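Local coordinates for protein endonuclease NucS (Pyrococcus abyssi, PDB 2VLD) that cleaves the single-stranded 3' and 5' extremities of branched DNA structures, binds single-stranded DNA and interacts with PCNA, at residues I90-R93 against Y97-L100; P10-I15 against F84-M89; G168-L173 against E197-N202. The protein carries 2 engineered substitutions. One frame throughout, in Å; residues are numbered along the deposited sequence.

Interaction 1: I90-R93 against Y97-L100; sequences ISIR and YERL
Ile90 and Leu100, and two residues further along Ile92 and Glu98, are the hydrogen-bonded pairs of an antiparallel hairpin in the N-terminal PH-like domain; Ser91 and Arg99 form the non-hydrogen-bonded pair between them. The short strands run 171° apart, 4.8 Å from axis to axis. Each hydrogen-bonded pair is closed by two backbone bonds. In the first, Ile90 N reaches Leu100 O at 2.9 Å and Leu100 N answers to Ile90 O; in the second, Ile92 N donates to Glu98 O and Glu98 N to Ile92 O. The bonds of the Ile92 pair, next to the turn, are more bent (Glu98 N-H to Ile92 O, 138°) than those of the Ile90 pair. Two CA-H...O contacts supplement them, from Ser91 CA to Glu98 O and from Tyr97 CA to Ile92 O.

Apolar packing lies on the face that carries Ile90, Ile92, Glu98 and Leu100. There the CG2 methyl of Ile90 meets CB of Leu100 at 3.8 Å. Ile92 and Glu98 run side by side in the same direction, with Ile92 CG2 lying along the glutamate chain from CB to OE2. Glu98 CG stands anti to its own carbonyl carbon (chi1 -71°) and the chain extends from there, while OE1 is hydrogen-bonded to Tyr39 OH. Gln76 and Phe62 border this face.

On the other face OG of Ser91 approaches CG of Arg99 at 3.8 Å, and the guanidinium of Arg99 turns away to a salt bridge with Glu101. Near the turn, Arg93 and Tyr97 lie alongside each other, NH1 4.2 Å from CE1; Arg93 packs on His156 and Tyr97 on Gly157 of the second subunit. Main-chain bonds thus set the pairing, while the charged ends find partners outside it, Glu98 on Tyr39 of strand 28-40 and Arg99 on Glu101 of its own strand.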
ATOM      1  N   ILE A  90       3.865   0.669  15.840  1.00 59.55           N
ATOM      2  CA  ILE A  90       2.470   0.300  15.896  1.00 58.78           C
ATOM      3  C   ILE A  90       2.380  -1.019  16.645  1.00 58.92           C
ATOM      4  O   ILE A  90       2.986  -2.019  16.242  1.00 58.50           O
ATOM      5  CB  ILE A  90       1.782   0.341  14.480  1.00 58.27           C
ATOM      6  CG1 ILE A  90       0.268   0.168  14.592  1.00 58.31           C
ATOM      7  CG2 ILE A  90       2.325  -0.684  13.561  1.00 59.00           C
ATOM      8  CD1 ILE A  90      -0.550   1.206  13.754  1.00 57.08           C
ATOM      9  N   SER A  91       1.689  -0.980  17.779  1.00 59.50           N
ATOM     10  CA  SER A  91       1.504  -2.153  18.610  1.00 61.00           C
ATOM     11  C   SER A  91       0.048  -2.552  18.602  1.00 63.21           C
ATOM     12  O   SER A  91      -0.844  -1.726  18.819  1.00 63.17           O
ATOM     13  CB  SER A  91       1.940  -1.901  20.061  1.00 60.22           C
ATOM     14  OG  SER A  91       3.232  -1.337  20.117  1.00 58.12           O
ATOM     15  N   ILE A  92      -0.185  -3.827  18.334  1.00 66.39           N
ATOM     16  CA  ILE A  92      -1.469  -4.433  18.588  1.00 69.68           C
ATOM     17  C   ILE A  92      -1.235  -5.373  19.772  1.00 72.30           C
ATOM     18  O   ILE A  92      -0.613  -6.419  19.652  1.00 72.72           O
ATOM     19  CB  ILE A  92      -2.147  -5.063  17.273  1.00 69.49           C
ATOM     20  CG1 ILE A  92      -3.608  -5.474  17.523  1.00 70.61           C
ATOM     21  CG2 ILE A  92      -1.346  -6.218  16.675  1.00 69.70           C
ATOM     22  CD1 ILE A  92      -4.569  -5.386  16.300  1.00 69.13           C
ATOM     23  N   ARG A  93      -1.650  -4.948  20.952  1.00 75.94           N
ATOM     24  CA  ARG A  93      -1.760  -5.899  22.047  1.00 79.65           C
ATOM     25  C   ARG A  93      -3.195  -6.350  22.114  1.00 81.83           C
ATOM     26  O   ARG A  93      -3.744  -6.553  23.203  1.00 82.54           O
ATOM     27  CB  ARG A  93      -1.282  -5.343  23.390  1.00 79.66           C
ATOM     28  CG  ARG A  93      -1.360  -3.850  23.564  1.00 80.83           C
ATOM     29  CD  ARG A  93      -0.500  -3.534  24.742  1.00 83.41           C
ATOM     30  NE  ARG A  93       0.297  -2.323  24.611  1.00 85.13           N
ATOM     31  CZ  ARG A  93       1.547  -2.221  25.053  1.00 86.96           C
ATOM     32  NH1 ARG A  93       2.141  -3.266  25.624  1.00 88.22           N
ATOM     33  NH2 ARG A  93       2.216  -1.084  24.910  1.00 87.38           N
ATOM     34  N   TYR A  97       0.117 -10.295  20.853  1.00 72.78           N
ATOM     35  CA  TYR A  97       0.918  -9.087  20.978  1.00 68.84           C
ATOM     36  C   TYR A  97       1.735  -8.952  19.713  1.00 67.81           C
ATOM     37  O   TYR A  97       2.338  -9.917  19.257  1.00 68.01           O
ATOM     38  CB  TYR A  97       1.842  -9.144  22.201  1.00 66.94           C
ATOM     39  CG  TYR A  97       2.911  -8.067  22.208  1.00 63.38           C
ATOM     40  CD1 TYR A  97       2.616  -6.770  22.628  1.00 60.67           C
ATOM     41  CD2 TYR A  97       4.217  -8.343  21.783  1.00 58.95           C
ATOM     42  CE1 TYR A  97       3.596  -5.765  22.637  1.00 60.23           C
ATOM     43  CE2 TYR A  97       5.207  -7.342  21.772  1.00 57.08           C
ATOM     44  CZ  TYR A  97       4.890  -6.059  22.199  1.00 60.33           C
ATOM     45  OH  TYR A  97       5.858  -5.071  22.205  1.00 61.66           O
ATOM     46  N   GLU A  98       1.758  -7.753  19.145  1.00 66.18           N
ATOM     47  CA  GLU A  98       2.524  -7.500  17.940  1.00 64.57           C
ATOM     48  C   GLU A  98       3.129  -6.113  17.941  1.00 62.59           C
ATOM     49  O   GLU A  98       2.440  -5.134  18.224  1.00 62.23           O
ATOM     50  CB  GLU A  98       1.645  -7.654  16.708  1.00 65.23           C
ATOM     51  CG  GLU A  98       1.236  -9.083  16.393  1.00 68.59           C
ATOM     52  CD  GLU A  98       0.475  -9.175  15.091  1.00 72.98           C
ATOM     53  OE1 GLU A  98       1.103  -9.007  14.024  1.00 73.07           O
ATOM     54  OE2 GLU A  98      -0.752  -9.410  15.138  1.00 76.19           O
ATOM     55  N   ARG A  99       4.414  -6.035  17.599  1.00 60.17           N
ATOM     56  CA  ARG A  99       5.116  -4.762  17.550  1.00 58.03           C
ATOM     57  C   ARG A  99       5.804  -4.549  16.218  1.00 56.89           C
ATOM     58  O   ARG A  99       6.688  -5.309  15.845  1.00 56.45           O
ATOM     59  CB  ARG A  99       6.156  -4.661  18.677  1.00 58.12           C
ATOM     60  CG  ARG A  99       6.388  -3.235  19.161  1.00 57.97           C
ATOM     61  CD  ARG A  99       7.452  -3.162  20.248  1.00 57.07           C
ATOM     62  NE  ARG A  99       8.737  -2.807  19.661  1.00 55.69           N
ATOM     63  CZ  ARG A  99       9.343  -1.640  19.835  1.00 54.81           C
ATOM     64  NH1 ARG A  99       8.803  -0.711  20.608  1.00 55.81           N
ATOM     65  NH2 ARG A  99      10.499  -1.404  19.244  1.00 52.46           N
ATOM     66  N   LEU A 100       5.404  -3.501  15.513  1.00 55.47           N
ATOM     67  CA  LEU A 100       6.090  -3.131  14.309  1.00 54.53           C
ATOM     68  C   LEU A 100       6.736  -1.770  14.489  1.00 54.73           C
ATOM     69  O   LEU A 100       6.055  -0.783  14.731  1.00 54.41           O
ATOM     70  CB  LEU A 100       5.128  -3.138  13.113  1.00 54.44           C
ATOM     71  CG  LEU A 100       5.731  -2.938  11.720  1.00 52.65           C
ATOM     72  CD1 LEU A 100       6.760  -3.996  11.465  1.00 49.81           C
ATOM     73  CD2 LEU A 100       4.652  -2.995  10.668  1.00 54.07           C
TER

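Interaction 2: P10-I15 against F84-M89; sequences PSEEEI and FKENSM. Engineered in segment 84-89: Met89 (natural residue Ile).
Phe84 carries its CG anti to the backbone N (chi1 -180°), which swings the ring out toward the N-terminal helix, and Ile15 has its CG2 branch anti to N as well, so that this methyl faces the ring. The contact packs the first turn of helix 12-25 on the end of the beta hairpin formed by strands 81-84 and 87-92 in the PH-like domain. Ile15 CG2 sits over one face of the Phe84 ring, 3.7 Å from the centroid and 14° off the normal, in a CH-pi contact displaced toward the rim at CZ and CE2. The two side chains cross at about a right angle. At the ring edge, in its plane, the carbonyl O of Glu12 approaches CE2 at 3.6 Å. Lys16 and Leu19 of the same helix also touch the ring, while Ile15 rests on Leu110 of strand 106-113. With only an alanine in place of Phe84, Ile15 CG2 would probably lose its aromatic cover and a gap would open between helix and hairpin.

Beside this apolar contact two like charges meet: OE2 of Glu12 and OE1 of Glu86 are 3.6 Å apart, with their carboxylate planes 16° from parallel. Ser11, the N-cap, completes the helix start: its N makes a weak 3.4 Å bond to Glu14 OE1, and Ser11 OG reaches Glu14 OE2 from above the carboxylate plane, at 3.2 Å.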
ATOM      1  N   PRO A  10      11.535  16.660   7.751  1.00 85.55           N
ATOM      2  CA  PRO A  10      11.141  16.926   9.125  1.00 85.36           C
ATOM      3  C   PRO A  10      12.177  16.561  10.200  1.00 85.48           C
ATOM      4  O   PRO A  10      12.923  15.589  10.054  1.00 85.25           O
ATOM      5  CB  PRO A  10       9.907  16.035   9.276  1.00 85.07           C
ATOM      6  CG  PRO A  10      10.097  14.920   8.200  1.00 84.83           C
ATOM      7  CD  PRO A  10      11.351  15.242   7.426  1.00 85.33           C
ATOM      8  N   SER A  11      12.215  17.344  11.271  1.00 85.95           N
ATOM      9  CA  SER A  11      12.937  16.949  12.468  1.00 86.56           C
ATOM     10  C   SER A  11      11.937  16.256  13.388  1.00 87.07           C
ATOM     11  O   SER A  11      10.752  16.171  13.059  1.00 86.97           O
ATOM     12  CB  SER A  11      13.546  18.161  13.158  1.00 86.43           C
ATOM     13  OG  SER A  11      12.607  18.761  14.031  1.00 86.97           O
ATOM     14  N   GLU A  12      12.414  15.771  14.534  1.00 87.84           N
ATOM     15  CA  GLU A  12      11.569  15.091  15.526  1.00 89.07           C
ATOM     16  C   GLU A  12      10.452  15.985  16.058  1.00 88.67           C
ATOM     17  O   GLU A  12       9.325  15.529  16.249  1.00 88.87           O
ATOM     18  CB  GLU A  12      12.403  14.571  16.699  1.00 89.00           C
ATOM     19  CG  GLU A  12      13.510  13.589  16.313  1.00 91.04           C
ATOM     20  CD  GLU A  12      14.088  12.850  17.513  1.00 92.08           C
ATOM     21  OE1 GLU A  12      13.613  13.066  18.654  1.00 94.66           O
ATOM     22  OE2 GLU A  12      15.020  12.045  17.310  1.00 95.16           O
ATOM     23  N   GLU A  13      10.775  17.252  16.305  1.00 88.62           N
ATOM     24  CA  GLU A  13       9.763  18.251  16.629  1.00 88.49           C
ATOM     25  C   GLU A  13       8.628  18.200  15.600  1.00 87.56           C
ATOM     26  O   GLU A  13       7.458  18.063  15.967  1.00 87.47           O
ATOM     27  CB  GLU A  13      10.379  19.651  16.663  1.00 89.03           C
ATOM     28  CG  GLU A  13      11.017  20.047  17.987  1.00 91.63           C
ATOM     29  CD  GLU A  13      10.967  21.556  18.223  1.00 95.03           C
ATOM     30  OE1 GLU A  13      10.491  22.292  17.325  1.00 96.35           O
ATOM     31  OE2 GLU A  13      11.394  22.008  19.307  1.00 95.97           O
ATOM     32  N   GLU A  14       8.993  18.282  14.320  1.00 86.44           N
ATOM     33  CA  GLU A  14       8.035  18.294  13.213  1.00 85.40           C
ATOM     34  C   GLU A  14       7.147  17.049  13.152  1.00 84.21           C
ATOM     35  O   GLU A  14       5.919  17.163  13.148  1.00 84.27           O
ATOM     36  CB  GLU A  14       8.751  18.484  11.869  1.00 85.69           C
ATOM     37  CG  GLU A  14       8.873  19.927  11.396  1.00 86.72           C
ATOM     38  CD  GLU A  14      10.294  20.440  11.444  1.00 87.87           C
ATOM     39  OE1 GLU A  14      10.969  20.413  10.392  1.00 87.31           O
ATOM     40  OE2 GLU A  14      10.741  20.860  12.533  1.00 90.04           O
ATOM     41  N   ILE A  15       7.768  15.871  13.097  1.00 82.61           N
ATOM     42  CA  ILE A  15       7.037  14.610  12.990  1.00 80.79           C
ATOM     43  C   ILE A  15       5.934  14.508  14.038  1.00 81.13           C
ATOM     44  O   ILE A  15       4.786  14.246  13.689  1.00 80.92           O
ATOM     45  CB  ILE A  15       7.976  13.385  13.055  1.00 80.12           C
ATOM     46  CG1 ILE A  15       8.912  13.382  11.841  1.00 77.66           C
ATOM     47  CG2 ILE A  15       7.163  12.091  13.090  1.00 78.63           C
ATOM     48  CD1 ILE A  15      10.196  12.607  12.028  1.00 72.59           C
ATOM     49  N   PHE A  84       5.438   7.558  18.903  1.00 72.84           N
ATOM     50  CA  PHE A  84       6.666   8.139  18.339  1.00 74.16           C
ATOM     51  C   PHE A  84       7.722   8.568  19.381  1.00 75.46           C
ATOM     52  O   PHE A  84       7.373   9.149  20.409  1.00 75.75           O
ATOM     53  CB  PHE A  84       6.309   9.303  17.409  1.00 73.84           C
ATOM     54  CG  PHE A  84       7.496   9.966  16.780  1.00 72.97           C
ATOM     55  CD1 PHE A  84       8.379   9.244  15.987  1.00 72.76           C
ATOM     56  CD2 PHE A  84       7.732  11.313  16.979  1.00 72.60           C
ATOM     57  CE1 PHE A  84       9.486   9.857  15.408  1.00 72.86           C
ATOM     58  CE2 PHE A  84       8.832  11.936  16.405  1.00 72.57           C
ATOM     59  CZ  PHE A  84       9.711  11.205  15.619  1.00 72.91           C
ATOM     60  N   LYS A  85       9.004   8.288  19.083  1.00 76.81           N
ATOM     61  CA  LYS A  85      10.162   8.593  19.960  1.00 77.74           C
ATOM     62  C   LYS A  85      11.547   8.556  19.243  1.00 77.78           C
ATOM     63  O   LYS A  85      12.575   8.302  19.884  1.00 78.07           O
ATOM     64  CB  LYS A  85      10.183   7.619  21.150  1.00 78.37           C
ATOM     65  CG  LYS A  85      10.878   8.163  22.398  1.00 79.89           C
ATOM     66  CD  LYS A  85      11.637   7.077  23.167  1.00 81.00           C
ATOM     67  CE  LYS A  85      12.332   7.683  24.393  1.00 82.26           C
ATOM     68  NZ  LYS A  85      13.310   6.759  25.037  1.00 83.85           N
ATOM     69  N   GLU A  86      11.571   8.849  17.937  1.00 77.57           N
ATOM     70  CA  GLU A  86      12.703   8.542  17.012  1.00 77.00           C
ATOM     71  C   GLU A  86      12.409   7.256  16.192  1.00 75.28           C
ATOM     72  O   GLU A  86      13.063   6.938  15.187  1.00 74.93           O
ATOM     73  CB  GLU A  86      14.060   8.487  17.744  1.00 77.82           C
ATOM     74  CG  GLU A  86      15.172   7.668  17.066  1.00 81.88           C
ATOM     75  CD  GLU A  86      15.535   8.152  15.657  1.00 87.12           C
ATOM     76  OE1 GLU A  86      14.935   9.135  15.162  1.00 88.45           O
ATOM     77  OE2 GLU A  86      16.424   7.523  15.042  1.00 88.63           O
ATOM     78  N   ASN A  87      11.399   6.529  16.642  1.00 73.08           N
ATOM     79  CA  ASN A  87      10.846   5.440  15.882  1.00 70.89           C
ATOM     80  C   ASN A  87       9.334   5.634  15.838  1.00 69.21           C
ATOM     81  O   ASN A  87       8.759   6.246  16.743  1.00 69.05           O
ATOM     82  CB  ASN A  87      11.235   4.101  16.522  1.00 71.07           C
ATOM     83  CG  ASN A  87      10.303   3.692  17.679  1.00 71.60           C
ATOM     84  OD1 ASN A  87       9.609   4.525  18.270  1.00 73.06           O
ATOM     85  ND2 ASN A  87      10.290   2.400  18.002  1.00 69.81           N
ATOM     86  N   SER A  88       8.693   5.164  14.777  1.00 66.98           N
ATOM     87  CA  SER A  88       7.252   5.003  14.819  1.00 65.04           C
ATOM     88  C   SER A  88       7.020   3.538  15.158  1.00 64.04           C
ATOM     89  O   SER A  88       7.609   2.654  14.522  1.00 63.61           O
ATOM     90  CB  SER A  88       6.602   5.385  13.491  1.00 64.87           C
ATOM     91  OG  SER A  88       6.840   6.746  13.194  1.00 64.48           O
HETATM   92  N   MSE A  89       6.212   3.288  16.188  1.00 62.59           N
HETATM   93  CA  MSE A  89       5.782   1.943  16.524  1.00 62.58           C
HETATM   94  C   MSE A  89       4.283   1.808  16.362  1.00 60.49           C
HETATM   95  O   MSE A  89       3.515   2.704  16.718  1.00 60.02           O
HETATM   96  CB  MSE A  89       6.124   1.572  17.968  1.00 61.84           C
HETATM   97  CG  MSE A  89       7.594   1.544  18.340  1.00 62.11           C
HETATM   98 SE   MSE A  89       8.035   2.913  19.670  1.00 70.78          SE
HETATM   99  CE  MSE A  89       7.830   1.960  21.383  1.00 65.38           C
TER

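Interaction 3: G168-L173 against E197-N202; sequences GNIVVL and EEYGEN
Ile170 and Tyr199 meet at about a right angle, the isoleucine end-on to the flat of the ring. Its CD1 methyl stands over the centre of the Tyr199 ring, 3.5 Å from the centroid and only 11° off the normal, and this single methyl accounts for the apolar contact between segments 168-173 and 197-202. CD1 has the ring atoms CG, CD1 and CD2 as its nearest neighbours, and CZ is still within 4.0 Å, as expected of a CH-pi contact centred on the face. The reach comes from an extended isoleucine: CG1 is anti to the carbonyl carbon, and chi2 of 166° straightens the chain toward the tyrosine. The tyrosine, at the last turn of helix 182-199, turns its ring roughly square to its CA-CB-CG plane, presenting a face to the strand.

One residue earlier in the strand segment, Asn169 and Asn202 approach obliquely, their amide planes 66° apart. OD1 of Asn169 comes up to CB of Asn202, rather than to its amide nitrogen, which is 3.8 Å from OD1. The pair is therefore a matter of packing, not of amide-to-amide bonding. The backbone N of Asn169 is hydrogen-bonded to Asp165 OD1. Ile170 N and Asn202 O stand 3.5 Å apart. Beyond this point the backbone of Ile170 is hydrogen-bonded to Arg204, where strands 170-175 and 203-209 run as parallel neighbours.

Gly200, with positive phi, ends the helix between these two contacts and lets the chain turn back to the sheet. The whole is the closing corner of a beta-alpha-beta crossover, strand 170-175, helix 182-199 and parallel strand 203-209, in the PDDEXK-type C-terminal domain that holds the nuclease active site.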
ATOM      1  N   GLY A 168     -27.141  -7.090 -39.648  1.00 71.89           N
ATOM      2  CA  GLY A 168     -26.129  -8.049 -39.203  1.00 71.23           C
ATOM      3  C   GLY A 168     -24.850  -7.429 -38.665  1.00 70.66           C
ATOM      4  O   GLY A 168     -23.880  -8.143 -38.405  1.00 70.73           O
ATOM      5  N   ASN A 169     -24.843  -6.105 -38.510  1.00 69.90           N
ATOM      6  CA  ASN A 169     -23.722  -5.386 -37.890  1.00 69.09           C
ATOM      7  C   ASN A 169     -23.643  -5.678 -36.399  1.00 67.60           C
ATOM      8  O   ASN A 169     -24.667  -5.829 -35.729  1.00 67.68           O
ATOM      9  CB  ASN A 169     -23.877  -3.866 -38.059  1.00 69.76           C
ATOM     10  CG  ASN A 169     -23.855  -3.423 -39.505  1.00 71.30           C
ATOM     11  OD1 ASN A 169     -22.944  -3.775 -40.261  1.00 73.23           O
ATOM     12  ND2 ASN A 169     -24.849  -2.622 -39.894  1.00 71.54           N
ATOM     13  N   ILE A 170     -22.427  -5.727 -35.873  1.00 65.54           N
ATOM     14  CA  ILE A 170     -22.244  -5.875 -34.435  1.00 63.35           C
ATOM     15  C   ILE A 170     -22.550  -4.557 -33.740  1.00 61.41           C
ATOM     16  O   ILE A 170     -22.047  -3.504 -34.130  1.00 61.13           O
ATOM     17  CB  ILE A 170     -20.836  -6.407 -34.088  1.00 63.64           C
ATOM     18  CG1 ILE A 170     -20.802  -7.914 -34.335  1.00 63.99           C
ATOM     19  CG2 ILE A 170     -20.474  -6.095 -32.643  1.00 63.76           C
ATOM     20  CD1 ILE A 170     -19.437  -8.504 -34.354  1.00 66.18           C
ATOM     21  N   VAL A 171     -23.409  -4.625 -32.728  1.00 59.02           N
ATOM     22  CA  VAL A 171     -23.782  -3.457 -31.961  1.00 56.63           C
ATOM     23  C   VAL A 171     -23.284  -3.615 -30.541  1.00 55.51           C
ATOM     24  O   VAL A 171     -23.638  -4.570 -29.840  1.00 55.14           O
ATOM     25  CB  VAL A 171     -25.305  -3.238 -31.952  1.00 56.76           C
ATOM     26  CG1 VAL A 171     -25.704  -2.179 -30.918  1.00 56.25           C
ATOM     27  CG2 VAL A 171     -25.794  -2.851 -33.339  1.00 56.19           C
ATOM     28  N   VAL A 172     -22.458  -2.659 -30.132  1.00 53.93           N
ATOM     29  CA  VAL A 172     -22.008  -2.526 -28.755  1.00 52.52           C
ATOM     30  C   VAL A 172     -22.916  -1.557 -27.998  1.00 51.71           C
ATOM     31  O   VAL A 172     -23.142  -0.447 -28.464  1.00 51.50           O
ATOM     32  CB  VAL A 172     -20.563  -2.014 -28.740  1.00 51.96           C
ATOM     33  CG1 VAL A 172     -20.156  -1.547 -27.360  1.00 53.60           C
ATOM     34  CG2 VAL A 172     -19.664  -3.091 -29.190  1.00 51.34           C
ATOM     35  N   LEU A 173     -23.444  -1.980 -26.852  1.00 51.36           N
ATOM     36  CA  LEU A 173     -24.158  -1.069 -25.933  1.00 51.29           C
ATOM     37  C   LEU A 173     -23.351  -0.819 -24.660  1.00 52.11           C
ATOM     38  O   LEU A 173     -22.889  -1.756 -24.008  1.00 52.80           O
ATOM     39  CB  LEU A 173     -25.531  -1.608 -25.529  1.00 50.35           C
ATOM     40  CG  LEU A 173     -26.622  -1.967 -26.531  1.00 49.01           C
ATOM     41  CD1 LEU A 173     -27.896  -2.328 -25.767  1.00 47.94           C
ATOM     42  CD2 LEU A 173     -26.883  -0.841 -27.512  1.00 45.80           C
ATOM     43  N   GLU A 197     -11.196  -3.472 -35.142  1.00 71.30           N
ATOM     44  CA  GLU A 197      -9.973  -4.193 -35.478  1.00 73.16           C
ATOM     45  C   GLU A 197     -10.207  -5.684 -35.621  1.00 73.31           C
ATOM     46  O   GLU A 197      -9.324  -6.416 -36.042  1.00 73.30           O
ATOM     47  CB  GLU A 197      -8.894  -3.967 -34.416  1.00 73.75           C
ATOM     48  CG  GLU A 197      -8.362  -2.552 -34.373  1.00 77.84           C
ATOM     49  CD  GLU A 197      -6.871  -2.495 -34.133  1.00 82.87           C
ATOM     50  OE1 GLU A 197      -6.389  -3.192 -33.212  1.00 85.02           O
ATOM     51  OE2 GLU A 197      -6.185  -1.750 -34.869  1.00 84.52           O
ATOM     52  N   GLU A 198     -11.397  -6.139 -35.265  1.00 74.14           N
ATOM     53  CA  GLU A 198     -11.673  -7.566 -35.296  1.00 74.96           C
ATOM     54  C   GLU A 198     -12.655  -7.995 -36.375  1.00 75.02           C
ATOM     55  O   GLU A 198     -12.429  -8.999 -37.045  1.00 75.08           O
ATOM     56  CB  GLU A 198     -12.139  -8.061 -33.926  1.00 75.06           C
ATOM     57  CG  GLU A 198     -12.145  -9.583 -33.832  1.00 76.25           C
ATOM     58  CD  GLU A 198     -12.331 -10.120 -32.427  1.00 77.24           C
ATOM     59  OE1 GLU A 198     -12.462  -9.329 -31.463  1.00 79.21           O
ATOM     60  OE2 GLU A 198     -12.342 -11.362 -32.294  1.00 78.92           O
ATOM     61  N   TYR A 199     -13.731  -7.233 -36.545  1.00 75.33           N
ATOM     62  CA  TYR A 199     -14.806  -7.592 -37.478  1.00 75.66           C
ATOM     63  C   TYR A 199     -14.962  -6.632 -38.667  1.00 75.66           C
ATOM     64  O   TYR A 199     -15.833  -6.826 -39.520  1.00 75.61           O
ATOM     65  CB  TYR A 199     -16.137  -7.711 -36.725  1.00 76.11           C
ATOM     66  CG  TYR A 199     -16.179  -8.829 -35.707  1.00 76.79           C
ATOM     67  CD1 TYR A 199     -15.815  -8.601 -34.376  1.00 77.22           C
ATOM     68  CD2 TYR A 199     -16.589 -10.113 -36.072  1.00 77.34           C
ATOM     69  CE1 TYR A 199     -15.852  -9.623 -33.436  1.00 77.67           C
ATOM     70  CE2 TYR A 199     -16.632 -11.147 -35.139  1.00 78.38           C
ATOM     71  CZ  TYR A 199     -16.262 -10.895 -33.823  1.00 78.38           C
ATOM     72  OH  TYR A 199     -16.302 -11.915 -32.892  1.00 78.53           O
ATOM     73  N   GLY A 200     -14.124  -5.601 -38.724  1.00 75.81           N
ATOM     74  CA  GLY A 200     -14.185  -4.626 -39.809  1.00 76.34           C
ATOM     75  C   GLY A 200     -14.851  -3.347 -39.359  1.00 76.65           C
ATOM     76  O   GLY A 200     -15.102  -3.164 -38.173  1.00 76.96           O
ATOM     77  N   GLU A 201     -15.152  -2.471 -40.311  1.00 77.02           N
ATOM     78  CA  GLU A 201     -15.652  -1.132 -40.011  1.00 77.35           C
ATOM     79  C   GLU A 201     -17.122  -1.107 -39.573  1.00 76.64           C
ATOM     80  O   GLU A 201     -17.600  -0.089 -39.062  1.00 76.62           O
ATOM     81  CB  GLU A 201     -15.425  -0.203 -41.215  1.00 78.01           C
ATOM     82  CG  GLU A 201     -15.370   1.296 -40.885  1.00 81.03           C
ATOM     83  CD  GLU A 201     -14.061   1.730 -40.222  1.00 85.16           C
ATOM     84  OE1 GLU A 201     -13.140   0.894 -40.067  1.00 86.45           O
ATOM     85  OE2 GLU A 201     -13.955   2.921 -39.855  1.00 86.85           O
ATOM     86  N   ASN A 202     -17.828  -2.221 -39.760  1.00 75.77           N
ATOM     87  CA  ASN A 202     -19.261  -2.273 -39.456  1.00 74.91           C
ATOM     88  C   ASN A 202     -19.608  -2.759 -38.050  1.00 73.37           C
ATOM     89  O   ASN A 202     -20.157  -3.851 -37.853  1.00 73.68           O
ATOM     90  CB  ASN A 202     -20.018  -3.061 -40.527  1.00 75.63           C
ATOM     91  CG  ASN A 202     -20.080  -2.329 -41.855  1.00 76.99           C
ATOM     92  OD1 ASN A 202     -19.950  -1.099 -41.924  1.00 77.94           O
ATOM     93  ND2 ASN A 202     -20.285  -3.085 -42.919  1.00 77.42           N
TER

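From the N terminus, interaction 2 opens first, at the start of helix 12-25, and closes a long loop of 68 residues at 84-89, bringing that helix onto a hairpin of the PH-like sheet. Interaction 1 follows along strand 87-92 and closes the short turn to strand 98-104; the two touch, with centres about 18 Å apart, and share strand 87-92. Interaction 3 lies in the nuclease domain, about 58 Å from interaction 1 between centres, and closes a 23-residue loop from strand 170-175 to the end of helix 182-199. The three stand in series: none nests inside or crosses another, and none joins the two domains of one chain, although interaction 1 touches the nuclease domain of the second subunit.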